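Long-range contacts in NAD_Gly3P_dh, NAD-dependent glycerol-3-phosphate dehydrogenase (Streptosporangium roseum, PDB 5OCM), which probably reduces imines to amines with NADPH, as an imine reductase of a family related to hydroxyisobutyrate dehydrogenase: residues 4-12 with 22-33; 263-271 with 282-290. One frame throughout, in Å; residues are numbered along the deposited sequence.

Contact 1: 4-12 with 22-33. With NAP (NADP nicotinamide-adenine-dinucleotide phosphate), chain G.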
loop_
_atom_site.group_PDB
_atom_site.type_symbol
_atom_site.label_atom_id
_atom_site.label_comp_id
_atom_site.label_asym_id
_atom_site.label_seq_id
_atom_site.Cartn_x
_atom_site.Cartn_y
_atom_site.Cartn_z
ATOM N N THR A 4 -35.699 -20.636 5.430
ATOM C CA THR A 4 -34.749 -19.701 5.952
ATOM C C THR A 4 -34.625 -18.532 4.992
ATOM O O THR A 4 -35.150 -18.554 3.921
ATOM C CB THR A 4 -33.378 -20.382 6.236
ATOM O OG1 THR A 4 -32.946 -21.161 5.111
ATOM C CG2 THR A 4 -33.452 -21.309 7.437
ATOM N N ASP A 5 -33.927 -17.497 5.414
ATOM C CA ASP A 5 -33.775 -16.264 4.636
ATOM C C ASP A 5 -32.590 -16.325 3.673
ATOM O O ASP A 5 -32.630 -15.716 2.615
ATOM C CB ASP A 5 -33.567 -15.075 5.594
ATOM C CG ASP A 5 -34.723 -14.877 6.544
ATOM O OD1 ASP A 5 -35.857 -14.926 6.115
ATOM O OD2 ASP A 5 -34.488 -14.694 7.730
ATOM N N VAL A 6 -31.529 -17.044 4.077
ATOM C CA VAL A 6 -30.295 -17.091 3.321
ATOM C C VAL A 6 -29.599 -18.430 3.537
ATOM O O VAL A 6 -29.645 -18.981 4.615
ATOM C CB VAL A 6 -29.393 -15.853 3.635
ATOM C CG1 VAL A 6 -28.976 -15.871 5.035
ATOM C CG2 VAL A 6 -28.152 -15.843 2.762
ATOM N N THR A 7 -29.042 -18.976 2.468
ATOM C CA THR A 7 -28.219 -20.184 2.452
ATOM C C THR A 7 -26.757 -19.813 2.118
ATOM O O THR A 7 -26.528 -18.996 1.229
ATOM C CB THR A 7 -28.757 -21.201 1.436
ATOM O OG1 THR A 7 -30.008 -21.730 1.958
ATOM C CG2 THR A 7 -27.778 -22.346 1.225
ATOM N N VAL A 8 -25.802 -20.397 2.862
ATOM C CA VAL A 8 -24.417 -20.318 2.544
ATOM C C VAL A 8 -23.916 -21.730 2.177
ATOM O O VAL A 8 -24.056 -22.695 2.979
ATOM C CB VAL A 8 -23.568 -19.750 3.697
ATOM C CG1 VAL A 8 -22.079 -19.734 3.325
ATOM C CG2 VAL A 8 -24.069 -18.349 4.059
ATOM N N LEU A 9 -23.383 -21.856 0.954
ATOM C CA LEU A 9 -22.707 -23.055 0.497
ATOM C C LEU A 9 -21.209 -22.813 0.512
ATOM O O LEU A 9 -20.721 -21.955 -0.219
ATOM C CB LEU A 9 -23.135 -23.409 -0.924
ATOM C CG LEU A 9 -24.633 -23.470 -1.186
ATOM C CD1 LEU A 9 -24.929 -23.756 -2.658
ATOM C CD2 LEU A 9 -25.313 -24.521 -0.318
ATOM N N GLY A 10 -20.510 -23.576 1.344
ATOM C CA GLY A 10 -19.073 -23.492 1.514
ATOM C C GLY A 10 -18.744 -22.894 2.863
ATOM O O GLY A 10 -19.070 -21.732 3.122
ATOM N N LEU A 11 -18.143 -23.701 3.728
ATOM C CA LEU A 11 -17.855 -23.326 5.106
ATOM C C LEU A 11 -16.378 -23.444 5.406
ATOM O O LEU A 11 -15.984 -23.982 6.451
ATOM C CB LEU A 11 -18.672 -24.158 6.078
ATOM C CG LEU A 11 -20.153 -24.043 5.934
ATOM C CD1 LEU A 11 -20.853 -24.968 6.943
ATOM C CD2 LEU A 11 -20.710 -22.604 6.033
ATOM N N GLY A 12 -15.584 -22.841 4.537
ATOM C CA GLY A 12 -14.167 -22.575 4.850
ATOM C C GLY A 12 -14.037 -21.437 5.814
ATOM O O GLY A 12 -15.007 -21.016 6.443
ATOM N N PHE A 22 -24.546 -13.329 8.824
ATOM C CA PHE A 22 -25.974 -13.408 8.569
ATOM C C PHE A 22 -26.734 -13.751 9.862
ATOM O O PHE A 22 -27.773 -13.137 10.135
ATOM C CB PHE A 22 -26.321 -14.401 7.469
ATOM C CG PHE A 22 -25.955 -13.959 6.087
ATOM C CD1 PHE A 22 -26.377 -12.754 5.575
ATOM C CD2 PHE A 22 -25.182 -14.827 5.244
ATOM C CE1 PHE A 22 -26.064 -12.390 4.268
ATOM C CE2 PHE A 22 -24.859 -14.461 3.972
ATOM C CZ PHE A 22 -25.303 -13.239 3.474
ATOM N N LEU A 23 -26.195 -14.665 10.657
ATOM C CA LEU A 23 -26.824 -15.066 11.906
ATOM C C LEU A 23 -26.827 -13.927 12.932
ATOM O O LEU A 23 -27.856 -13.691 13.601
ATOM C CB LEU A 23 -26.128 -16.280 12.495
ATOM C CG LEU A 23 -26.333 -17.600 11.752
ATOM C CD1 LEU A 23 -25.293 -18.593 12.209
ATOM C CD2 LEU A 23 -27.765 -18.117 12.001
ATOM N N LYS A 24 -25.716 -13.200 13.028
ATOM C CA LYS A 24 -25.603 -12.036 13.939
ATOM C C LYS A 24 -26.628 -10.981 13.687
ATOM O O LYS A 24 -27.109 -10.317 14.623
ATOM C CB LYS A 24 -24.186 -11.445 13.844
ATOM C CG LYS A 24 -23.973 -10.127 14.588
ATOM C CD LYS A 24 -22.492 -9.675 14.575
ATOM C CE LYS A 24 -22.076 -9.106 13.225
ATOM N NZ LYS A 24 -22.897 -7.887 12.728
ATOM N N ASP A 25 -26.998 -10.789 12.421
ATOM C CA ASP A 25 -28.014 -9.814 12.065
ATOM C C ASP A 25 -29.431 -10.338 12.050
ATOM O O ASP A 25 -30.332 -9.654 11.578
ATOM C CB ASP A 25 -27.683 -9.134 10.758
ATOM C CG ASP A 25 -26.670 -7.979 10.947
ATOM O OD1 ASP A 25 -26.144 -7.729 12.096
ATOM O OD2 ASP A 25 -26.419 -7.335 9.918
ATOM N N GLY A 26 -29.621 -11.540 12.558
ATOM C CA GLY A 26 -30.959 -12.053 12.818
ATOM C C GLY A 26 -31.526 -12.812 11.655
ATOM O O GLY A 26 -32.678 -13.168 11.700
ATOM N N HIS A 27 -30.768 -13.045 10.594
ATOM C CA HIS A 27 -31.325 -13.777 9.431
ATOM C C HIS A 27 -31.364 -15.285 9.716
ATOM O O HIS A 27 -30.393 -15.862 10.207
ATOM C CB HIS A 27 -30.503 -13.536 8.173
ATOM C CG HIS A 27 -30.432 -12.104 7.791
ATOM N ND1 HIS A 27 -31.502 -11.425 7.252
ATOM C CD2 HIS A 27 -29.416 -11.210 7.885
ATOM C CE1 HIS A 27 -31.149 -10.159 7.050
ATOM N NE2 HIS A 27 -29.888 -10.007 7.432
ATOM N N ALA A 28 -32.472 -15.934 9.392
ATOM C CA ALA A 28 -32.522 -17.383 9.408
ATOM C C ALA A 28 -31.596 -17.921 8.327
ATOM O O ALA A 28 -31.761 -17.555 7.155
ATOM C CB ALA A 28 -33.944 -17.882 9.208
ATOM N N THR A 29 -30.665 -18.761 8.724
ATOM C CA THR A 29 -29.563 -19.154 7.876
ATOM C C THR A 29 -29.419 -20.663 7.814
ATOM O O THR A 29 -29.280 -21.337 8.843
ATOM C CB THR A 29 -28.235 -18.509 8.376
ATOM O OG1 THR A 29 -28.414 -17.105 8.465
ATOM C CG2 THR A 29 -27.135 -18.805 7.450
ATOM N N THR A 30 -29.421 -21.201 6.596
ATOM C CA THR A 30 -29.100 -22.598 6.330
ATOM C C THR A 30 -27.675 -22.684 5.758
ATOM O O THR A 30 -27.261 -21.849 4.935
ATOM C CB THR A 30 -30.082 -23.223 5.343
ATOM O OG1 THR A 30 -31.400 -23.236 5.945
ATOM C CG2 THR A 30 -29.703 -24.633 4.961
ATOM N N VAL A 31 -26.890 -23.647 6.234
ATOM C CA VAL A 31 -25.550 -23.861 5.774
ATOM C C VAL A 31 -25.274 -25.274 5.284
ATOM O O VAL A 31 -25.919 -26.223 5.694
ATOM C CB VAL A 31 -24.523 -23.503 6.879
ATOM C CG1 VAL A 31 -24.736 -22.067 7.369
ATOM C CG2 VAL A 31 -24.591 -24.463 8.027
ATOM N N TRP A 32 -24.267 -25.408 4.413
ATOM C CA TRP A 32 -23.822 -26.698 3.896
ATOM C C TRP A 32 -22.369 -26.576 3.501
ATOM O O TRP A 32 -21.909 -25.521 3.027
ATOM C CB TRP A 32 -24.646 -27.133 2.679
ATOM C CG TRP A 32 -24.096 -28.367 2.010
ATOM C CD1 TRP A 32 -24.327 -29.689 2.342
ATOM C CD2 TRP A 32 -23.174 -28.412 0.920
ATOM N NE1 TRP A 32 -23.632 -30.525 1.537
ATOM C CE2 TRP A 32 -22.902 -29.781 0.648
ATOM C CE3 TRP A 32 -22.516 -27.435 0.171
ATOM C CZ2 TRP A 32 -22.044 -30.194 -0.376
ATOM C CZ3 TRP A 32 -21.640 -27.857 -0.859
ATOM C CH2 TRP A 32 -21.438 -29.207 -1.118
ATOM N N ASN A 33 -21.636 -27.669 3.674
ATOM C CA ASN A 33 -20.234 -27.804 3.252
ATOM C C ASN A 33 -20.034 -29.211 2.723
ATOM O O ASN A 33 -20.641 -30.158 3.251
ATOM C CB ASN A 33 -19.306 -27.589 4.440
ATOM C CG ASN A 33 -17.851 -27.413 4.007
ATOM O OD1 ASN A 33 -17.547 -26.490 3.189
ATOM N ND2 ASN A 33 -16.951 -28.303 4.505
HETATM P PA NAP G . -10.931 -22.423 2.449
HETATM O O1A NAP G . -10.825 -22.299 3.968
HETATM O O2A NAP G . -9.787 -23.151 1.910
HETATM O O5B NAP G . -12.337 -23.111 1.980
HETATM C C5B NAP G . -12.446 -23.686 0.682
HETATM C C4B NAP G . -13.894 -24.109 0.617
HETATM O O4B NAP G . -14.248 -24.564 -0.677
HETATM C C3B NAP G . -14.287 -25.240 1.619
HETATM O O3B NAP G . -15.614 -25.032 2.155
HETATM C C2B NAP G . -14.252 -26.474 0.693
HETATM O O2B NAP G . -14.968 -27.620 1.188
HETATM C C1B NAP G . -14.833 -25.887 -0.564
HETATM N N9A NAP G . -14.559 -26.665 -1.757
HETATM C C8A NAP G . -13.402 -26.833 -2.406
HETATM N N7A NAP G . -13.550 -27.609 -3.469
HETATM C C5A NAP G . -14.852 -27.958 -3.495
HETATM C C6A NAP G . -15.691 -28.765 -4.363
HETATM N N6A NAP G . -15.133 -29.393 -5.470
HETATM N N1A NAP G . -16.980 -28.963 -4.012
HETATM C C2A NAP G . -17.535 -28.365 -2.935
HETATM N N3A NAP G . -16.838 -27.575 -2.092
HETATM C C4A NAP G . -15.526 -27.361 -2.362
HETATM O O3 NAP G . -10.946 -21.046 1.673
HETATM P PN NAP G . -11.587 -19.657 2.273
HETATM O O1N NAP G . -10.509 -18.854 2.877
HETATM O O2N NAP G . -12.964 -19.925 2.904
HETATM O O5D NAP G . -11.789 -19.011 0.805
HETATM C C5D NAP G . -12.997 -19.299 0.094
HETATM C C4D NAP G . -13.084 -18.303 -1.043
HETATM O O4D NAP G . -13.164 -16.934 -0.457
HETATM C C3D NAP G . -11.867 -18.417 -1.984
HETATM O O3D NAP G . -12.260 -18.206 -3.352
HETATM C C2D NAP G . -11.010 -17.249 -1.467
HETATM O O2D NAP G . -10.053 -16.710 -2.393
HETATM C C1D NAP G . -12.115 -16.234 -1.069
HETATM N N1N NAP G . -11.671 -15.241 -0.112
HETATM C C2N NAP G . -11.167 -15.595 1.053
HETATM C C3N NAP G . -10.709 -14.627 1.966
HETATM C C7N NAP G . -10.065 -14.959 3.259
HETATM O O7N NAP G . -9.583 -13.986 3.877
HETATM N N7N NAP G . -10.008 -16.193 3.679
HETATM C C4N NAP G . -10.852 -13.265 1.651
HETATM C C5N NAP G . -11.489 -12.941 0.458
HETATM C C6N NAP G . -11.883 -13.960 -0.392
HETATM P P2B NAP G . -14.231 -28.642 2.182
HETATM O O1X NAP G . -14.325 -28.019 3.536
HETATM O O2X NAP G . -15.035 -29.868 1.915
HETATM O O3X NAP G . -12.848 -28.861 1.564
#
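Between L11 and N33 a single amide oxygen serves protein and cofactor together: N33 OD1 accepts hydrogen bonds from the L11 backbone N at 2.9 Å, from above the carbonyl plane, and from the ribose hydroxyl NAP O3B at 2.6 Å. With CG anti to the backbone N (chi1 -167°), the amide is carried past the strand end to the adenosine side of NADP, where ND2 donates almost straight to the 2'-phosphate oxygen NAP O1X at 2.8 Å and also binds S35 O. Replacing N33 by alanine is likely to cost L11 N its stronger acceptor and to take one grip each from the ribose hydroxyl and the 2'-phosphate of NADP, which R34 and S35 also bind.

The site illustrates how a Rossmann beta-alpha-beta unit builds a nucleotide pocket: strands 6-9 and 29-32 run parallel, and G10 N binds W32 O just before the chain turns into the glycine-rich loop. Beneath the returning helix, V6 CG2 sits over one face of the F22 ring, 3.9 Å from its centroid, while V8 CG2 meets the ring edge. At the end of the strands away from the cofactor D5 OD2 takes a hydrogen bond from A28 N at 2.9 Å, and the hydroxyls T4 OG1 and T30 OG1 bond at 2.7 Å, T4 OG1 also reaching S60. The ribose bond would serve NAD equally, but a neutral amide donating to the 2'-phosphate is consistent with a preference for NADP.

Contact 2: 263-271 with 282-290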
loop_
_atom_site.group_PDB
_atom_site.type_symbol
_atom_site.label_atom_id
_atom_site.label_comp_id
_atom_site.label_asym_id
_atom_site.label_seq_id
_atom_site.Cartn_x
_atom_site.Cartn_y
_atom_site.Cartn_z
ATOM N N ARG A 263 13.554 -0.928 -9.525
ATOM C CA ARG A 263 14.618 -0.260 -10.313
ATOM C C ARG A 263 14.561 -0.661 -11.789
ATOM O O ARG A 263 14.627 0.208 -12.665
ATOM C CB ARG A 263 15.989 -0.602 -9.672
ATOM C CG ARG A 263 17.228 0.050 -10.167
ATOM C CD ARG A 263 17.156 1.476 -10.553
ATOM N NE ARG A 263 18.514 2.109 -10.317
ATOM C CZ ARG A 263 19.060 3.071 -11.098
ATOM N NH1 ARG A 263 18.413 3.548 -12.165
ATOM N NH2 ARG A 263 20.181 3.620 -10.710
ATOM N N THR A 264 14.368 -1.943 -12.064
ATOM C CA THR A 264 14.257 -2.442 -13.436
ATOM C C THR A 264 13.128 -1.759 -14.173
ATOM O O THR A 264 13.272 -1.357 -15.340
ATOM C CB THR A 264 14.049 -3.969 -13.422
ATOM O OG1 THR A 264 15.262 -4.542 -12.923
ATOM C CG2 THR A 264 13.696 -4.550 -14.765
ATOM N N LEU A 265 11.974 -1.664 -13.529
ATOM C CA LEU A 265 10.817 -1.068 -14.194
ATOM C C LEU A 265 11.059 0.416 -14.397
ATOM O O LEU A 265 10.757 0.939 -15.498
ATOM C CB LEU A 265 9.552 -1.310 -13.364
ATOM C CG LEU A 265 9.007 -2.728 -13.347
ATOM C CD1 LEU A 265 8.008 -2.952 -12.189
ATOM C CD2 LEU A 265 8.320 -3.129 -14.632
ATOM N N ALA A 266 11.580 1.112 -13.383
ATOM C CA ALA A 266 11.855 2.511 -13.526
ATOM C C ALA A 266 12.939 2.790 -14.635
ATOM O O ALA A 266 12.870 3.775 -15.357
ATOM C CB ALA A 266 12.276 3.119 -12.221
ATOM N N ASP A 267 13.905 1.908 -14.753
ATOM C CA ASP A 267 14.944 2.015 -15.800
ATOM C C ASP A 267 14.370 1.983 -17.206
ATOM O O ASP A 267 14.948 2.607 -18.095
ATOM C CB ASP A 267 15.995 0.873 -15.677
ATOM C CG ASP A 267 16.993 1.120 -14.597
ATOM O OD1 ASP A 267 17.122 2.268 -14.082
ATOM O OD2 ASP A 267 17.648 0.123 -14.261
ATOM N N ARG A 268 13.237 1.324 -17.412
ATOM C CA ARG A 268 12.560 1.363 -18.691
ATOM C C ARG A 268 12.014 2.759 -18.993
ATOM O O ARG A 268 12.106 3.230 -20.148
ATOM C CB ARG A 268 11.460 0.335 -18.797
ATOM C CG ARG A 268 11.984 -1.076 -18.663
ATOM C CD ARG A 268 10.910 -2.088 -18.700
ATOM N NE ARG A 268 11.443 -3.377 -18.266
ATOM C CZ ARG A 268 10.708 -4.447 -18.016
ATOM N NH1 ARG A 268 11.300 -5.574 -17.626
ATOM N NH2 ARG A 268 9.368 -4.412 -18.123
ATOM N N ALA A 269 11.508 3.449 -17.971
ATOM C CA ALA A 269 11.049 4.810 -18.160
ATOM C C ALA A 269 12.253 5.714 -18.454
ATOM O O ALA A 269 12.198 6.596 -19.291
ATOM C CB ALA A 269 10.316 5.303 -16.921
ATOM N N LEU A 270 13.327 5.494 -17.720
ATOM C CA LEU A 270 14.554 6.277 -17.937
ATOM C C LEU A 270 15.106 6.099 -19.353
ATOM O O LEU A 270 15.489 7.080 -19.978
ATOM C CB LEU A 270 15.637 5.887 -16.922
ATOM C CG LEU A 270 15.295 6.226 -15.482
ATOM C CD1 LEU A 270 16.473 5.803 -14.618
ATOM C CD2 LEU A 270 14.974 7.635 -15.284
ATOM N N ALA A 271 15.089 4.892 -19.845
ATOM C CA ALA A 271 15.525 4.577 -21.220
ATOM C C ALA A 271 14.628 5.258 -22.267
ATOM O O ALA A 271 15.108 5.567 -23.349
ATOM C CB ALA A 271 15.540 3.098 -21.460
ATOM N N MET A 282 4.991 5.994 -15.003
ATOM C CA MET A 282 5.211 4.554 -14.896
ATOM C C MET A 282 4.042 3.720 -15.371
ATOM O O MET A 282 4.241 2.537 -15.696
ATOM C CB MET A 282 5.554 4.176 -13.458
ATOM C CG MET A 282 6.933 4.659 -13.052
ATOM S SD MET A 282 8.283 3.898 -13.977
ATOM C CE MET A 282 7.979 2.186 -13.686
ATOM N N ILE A 283 2.836 4.296 -15.480
ATOM C CA ILE A 283 1.728 3.562 -16.031
ATOM C C ILE A 283 2.090 2.926 -17.376
ATOM O O ILE A 283 1.607 1.813 -17.693
ATOM C CB ILE A 283 0.467 4.488 -16.234
ATOM C CG1 ILE A 283 -0.756 3.708 -16.663
ATOM C CG2 ILE A 283 0.699 5.622 -17.228
ATOM C CD1 ILE A 283 -1.250 2.795 -15.569
ATOM N N GLU A 284 2.936 3.611 -18.168
ATOM C CA GLU A 284 3.287 3.103 -19.500
ATOM C C GLU A 284 4.052 1.765 -19.417
ATOM O O GLU A 284 3.981 0.969 -20.334
ATOM C CB GLU A 284 4.095 4.133 -20.299
ATOM C CG GLU A 284 3.335 5.440 -20.514
ATOM C CD GLU A 284 3.984 6.444 -21.424
ATOM O OE1 GLU A 284 5.149 6.268 -21.734
ATOM O OE2 GLU A 284 3.291 7.394 -21.824
ATOM N N GLN A 285 4.731 1.496 -18.297
ATOM C CA GLN A 285 5.416 0.215 -18.129
ATOM C C GLN A 285 4.494 -0.953 -17.787
ATOM O O GLN A 285 4.901 -2.097 -17.883
ATOM C CB GLN A 285 6.518 0.337 -17.089
ATOM C CG GLN A 285 7.502 1.462 -17.417
ATOM C CD GLN A 285 8.025 1.335 -18.845
ATOM O OE1 GLN A 285 8.266 0.210 -19.346
ATOM N NE2 GLN A 285 8.160 2.460 -19.523
ATOM N N PHE A 286 3.245 -0.673 -17.405
ATOM C CA PHE A 286 2.283 -1.715 -17.040
ATOM C C PHE A 286 1.277 -2.059 -18.103
ATOM O O PHE A 286 0.657 -3.132 -18.006
ATOM C CB PHE A 286 1.637 -1.391 -15.709
ATOM C CG PHE A 286 2.630 -1.252 -14.589
ATOM C CD1 PHE A 286 3.293 -2.361 -14.078
ATOM C CD2 PHE A 286 2.961 -0.024 -14.091
ATOM C CE1 PHE A 286 4.227 -2.219 -13.067
ATOM C CE2 PHE A 286 3.887 0.124 -13.080
ATOM C CZ PHE A 286 4.567 -0.978 -12.591
ATOM N N ARG A 287 1.218 -1.275 -19.165
ATOM C CA ARG A 287 0.252 -1.442 -20.230
ATOM C C ARG A 287 0.512 -2.618 -21.158
ATOM O O ARG A 287 -0.463 -3.133 -21.797
ATOM C CB ARG A 287 0.188 -0.207 -21.104
ATOM C CG ARG A 287 -0.283 1.037 -20.338
ATOM C CD ARG A 287 -1.567 1.611 -20.780
ATOM N NE ARG A 287 -1.887 2.900 -20.211
ATOM C CZ ARG A 287 -3.028 3.223 -19.568
ATOM N NH1 ARG A 287 -3.914 2.298 -19.116
ATOM N NH2 ARG A 287 -3.210 4.500 -19.250
ATOM N N SER A 288 1.773 -3.026 -21.286
ATOM C CA SER A 288 2.142 -4.108 -22.226
ATOM C C SER A 288 3.085 -5.134 -21.621
ATOM O O SER A 288 3.847 -4.809 -20.695
ATOM C CB SER A 288 2.836 -3.513 -23.445
ATOM O OG SER A 288 1.949 -2.624 -24.085
ATOM N N PRO A 289 3.083 -6.346 -22.210
ATOM C CA PRO A 289 4.064 -7.351 -21.757
ATOM C C PRO A 289 5.511 -6.840 -21.873
ATOM O O PRO A 289 5.793 -6.020 -22.756
ATOM C CB PRO A 289 3.824 -8.521 -22.712
ATOM C CG PRO A 289 2.458 -8.322 -23.230
ATOM C CD PRO A 289 2.287 -6.846 -23.343
ATOM N N SER A 290 6.368 -7.232 -20.930
ATOM C CA SER A 290 7.826 -7.101 -21.057
ATOM C C SER A 290 8.348 -7.655 -22.408
ATOM O O SER A 290 7.887 -8.720 -22.901
ATOM C CB SER A 290 8.555 -7.834 -19.945
ATOM O OG SER A 290 8.106 -7.387 -18.662
HETATM O O HOH W 1 7.602 -2.442 -18.671
#
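M282 packs its thioether closely on the flank of helix 257-271: SD lies 3.8 Å from A269 CB, and the methyl CE lies 3.8 Å from L265 CB. Bends at chi2 and chi3 (chi2 -64°) fold the chain back, which brings CE against the backbone oxygen of L265 as well. Beside it L265 CD1 touches F286 CE1, 4.0 Å away, the two side chains crossing at about a right angle. L185 of the second subunit packs on both M282 and F286. In this protein the C-terminal segment folds back along helix 257-271 of the helical C-terminal domain, at the dimer interface. Toward the partly exposed side, polar atoms and water replace these apolar contacts. The Q285 amide is turned 75° from the R268 guanidinium, and its OE1 rests 3.2 Å from R268 CB. One water accepts from R268 NH2 at 2.7 Å, in the guanidinium plane, and donates to both Q285 O and Q285 OE1. Farther out, R268 NH2 donates a hydrogen bond to S290 OG at 3.3 Å, the oxygen lying 23° out of the guanidinium plane, and E257 of the second subunit binds both R268 NH1, as a salt bridge, and S290 OG.

Followed from the N terminus, the chain closes contact 1 almost at once: strand 6-9, helix 13-24 and strand 29-32 form a right-handed crossover, and the nine helical residues between the segments span the loop. The chain then completes the nucleotide-binding domain and enters the helices of the C-terminal domain. Contact 2 closes a second short loop near the end, where ten residues outside helix and strand return the tail to helix 257-271. The two loops lie in series, neither nested nor crossed. They are about 47 Å apart, centre to centre, on opposite sides of the chain's centre: contact 1 ties neighbouring strands within one domain, contact 2 the tail to a helix at the subunit interface.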